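Local coordinates for protein Kiaa0380 (Homo sapiens, PDB 1HTJ) that probably links heterotrimeric G protein signalling to Rho GTPases as a guanine nucleotide exchange factor that carries an RGS-like domain, at residues S39-L44 with L164-V169. The protein carries 3 engineered substitutions. Residues are numbered along the deposited sequence; the frame is centred on the assembly and turned at random.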
loop_
_atom_site.group_PDB
_atom_site.type_symbol
_atom_site.label_atom_id
_atom_site.label_comp_id
_atom_site.label_asym_id
_atom_site.label_seq_id
_atom_site.Cartn_x
_atom_site.Cartn_y
_atom_site.Cartn_z
ATOM N N SER A 39 -0.562 10.531 -2.112
ATOM C CA SER A 39 0.183 11.707 -1.695
ATOM C C SER A 39 -0.090 12.165 -0.268
ATOM O O SER A 39 0.600 13.053 0.234
ATOM C CB SER A 39 -0.131 12.862 -2.647
ATOM O OG SER A 39 -0.005 12.438 -3.993
ATOM N N ARG A 40 -1.106 11.592 0.374
ATOM C CA ARG A 40 -1.450 11.986 1.741
ATOM C C ARG A 40 -1.229 10.811 2.688
ATOM O O ARG A 40 -2.103 9.966 2.864
ATOM C CB ARG A 40 -2.903 12.448 1.790
ATOM C CG ARG A 40 -3.326 13.232 0.558
ATOM C CD ARG A 40 -2.265 14.259 0.155
ATOM N NE ARG A 40 -1.872 15.059 1.304
ATOM C CZ ARG A 40 -2.711 15.852 1.959
ATOM N NH1 ARG A 40 -3.973 15.943 1.557
ATOM N NH2 ARG A 40 -2.307 16.529 3.029
ATOM N N PRO A 41 -0.048 10.762 3.323
ATOM C CA PRO A 41 0.384 9.723 4.264
ATOM C C PRO A 41 -0.561 9.413 5.424
ATOM O O PRO A 41 -0.803 8.249 5.732
ATOM C CB PRO A 41 1.739 10.240 4.751
ATOM C CG PRO A 41 2.221 11.061 3.593
ATOM C CD PRO A 41 0.979 11.811 3.212
ATOM N N ALA A 42 -1.077 10.450 6.070
ATOM C CA ALA A 42 -1.983 10.263 7.200
ATOM C C ALA A 42 -3.266 9.551 6.774
ATOM O O ALA A 42 -3.707 8.594 7.424
ATOM C CB ALA A 42 -2.319 11.615 7.832
ATOM N N HIS A 43 -3.852 10.035 5.684
ATOM C CA HIS A 43 -5.079 9.488 5.136
ATOM C C HIS A 43 -4.864 8.056 4.675
ATOM O O HIS A 43 -5.682 7.166 4.950
ATOM C CB HIS A 43 -5.542 10.355 3.970
ATOM C CG HIS A 43 -5.971 11.727 4.384
ATOM N ND1 HIS A 43 -5.089 12.661 4.883
ATOM C CD2 HIS A 43 -7.200 12.292 4.454
ATOM C CE1 HIS A 43 -5.757 13.742 5.248
ATOM N NE2 HIS A 43 -7.039 13.544 4.999
ATOM N N LEU A 44 -3.751 7.842 3.980
ATOM C CA LEU A 44 -3.403 6.527 3.483
ATOM C C LEU A 44 -3.293 5.589 4.675
ATOM O O LEU A 44 -3.749 4.455 4.628
ATOM C CB LEU A 44 -2.068 6.582 2.736
ATOM C CG LEU A 44 -1.635 5.266 2.078
ATOM C CD1 LEU A 44 -2.592 4.919 0.959
ATOM C CD2 LEU A 44 -0.211 5.404 1.529
ATOM N N LEU A 164 4.960 19.125 8.953
ATOM C CA LEU A 164 5.466 18.538 10.188
ATOM C C LEU A 164 4.335 17.805 10.894
ATOM O O LEU A 164 4.523 16.730 11.474
ATOM C CB LEU A 164 6.006 19.623 11.119
ATOM C CG LEU A 164 6.469 19.118 12.486
ATOM C CD1 LEU A 164 7.713 18.268 12.323
ATOM C CD2 LEU A 164 6.743 20.292 13.399
ATOM N N ARG A 165 3.157 18.412 10.842
ATOM C CA ARG A 165 1.976 17.850 11.464
ATOM C C ARG A 165 1.569 16.562 10.754
ATOM O O ARG A 165 1.291 15.550 11.391
ATOM C CB ARG A 165 0.829 18.855 11.389
ATOM C CG ARG A 165 -0.357 18.493 12.246
ATOM C CD ARG A 165 0.039 18.486 13.708
ATOM N NE ARG A 165 -0.916 19.233 14.517
ATOM C CZ ARG A 165 -0.769 19.479 15.814
ATOM N NH1 ARG A 165 0.303 19.034 16.457
ATOM N NH2 ARG A 165 -1.694 20.171 16.466
ATOM N N GLU A 166 1.546 16.611 9.429
ATOM C CA GLU A 166 1.148 15.460 8.648
ATOM C C GLU A 166 2.060 14.270 8.856
ATOM O O GLU A 166 1.610 13.122 8.814
ATOM C CB GLU A 166 1.098 15.811 7.166
ATOM C CG GLU A 166 0.519 14.695 6.326
ATOM C CD GLU A 166 0.161 15.144 4.933
ATOM O OE1 GLU A 166 1.059 15.642 4.229
ATOM O OE2 GLU A 166 -1.013 14.997 4.544
ATOM N N ARG A 167 3.342 14.535 9.069
ATOM C CA ARG A 167 4.281 13.453 9.292
ATOM C C ARG A 167 3.972 12.830 10.638
ATOM O O ARG A 167 4.038 11.616 10.803
ATOM C CB ARG A 167 5.724 13.967 9.263
ATOM C CG ARG A 167 6.691 13.087 10.027
ATOM C CD ARG A 167 8.040 12.949 9.331
ATOM N NE ARG A 167 8.997 12.257 10.199
ATOM C CZ ARG A 167 10.043 11.561 9.767
ATOM N NH1 ARG A 167 10.283 11.458 8.465
ATOM N NH2 ARG A 167 10.834 10.945 10.639
ATOM N N GLN A 168 3.617 13.672 11.595
ATOM C CA GLN A 168 3.302 13.201 12.932
ATOM C C GLN A 168 2.022 12.375 12.980
ATOM O O GLN A 168 1.956 11.378 13.691
ATOM C CB GLN A 168 3.204 14.387 13.888
ATOM C CG GLN A 168 4.553 15.013 14.190
ATOM C CD GLN A 168 4.442 16.244 15.066
ATOM O OE1 GLN A 168 3.789 17.228 14.692
ATOM N NE2 GLN A 168 5.075 16.201 16.240
ATOM N N VAL A 169 1.008 12.791 12.232
ATOM C CA VAL A 169 -0.248 12.058 12.205
ATOM C C VAL A 169 -0.043 10.738 11.462
ATOM O O VAL A 169 -0.518 9.693 11.902
ATOM C CB VAL A 169 -1.365 12.860 11.500
ATOM C CG1 VAL A 169 -2.617 11.994 11.355
ATOM C CG2 VAL A 169 -1.686 14.124 12.298
#
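Glu166 meets Arg40 and Pro41 at the start of helix 41-54. Its CG is anti to the backbone N (chi1 -173°), and the chain runs on extended to the carboxylate. There it crosses the Arg40 side chain at about a right angle. Arg40 NH2 lies 2.5 Å from Glu166 OE2 in a salt bridge. The hydrogen bond within this pair is weak, bent to 116° at the hydrogen. So short a separation with so bent an angle makes that bond doubtful. The guanidinium and carboxylate planes are 64° apart, so the two groups do not pair side by side. Arg40, at the N-cap position, curls back through bends at chi2 and chi3 to bring NH2 to the acid. The carboxylate also touches one ring atom of Pro41, with Glu166 CD 3.8 Å from Pro41 CD. One turn on, Val169 makes the apolar half of the contact. Its CG1 touches Ala42 CB at 3.6 Å. With only a methyl group on Ala42, the backbones come close: the CA atoms of Ala42 and Val169 are 5.6 Å apart. Leu156 also packs on Ala42, and Leu159 on Val169. The contact is a helix-helix junction within the all-helical RGS-like domain, joining the first turn of helix 41-54 to the early turns of helix 163-182.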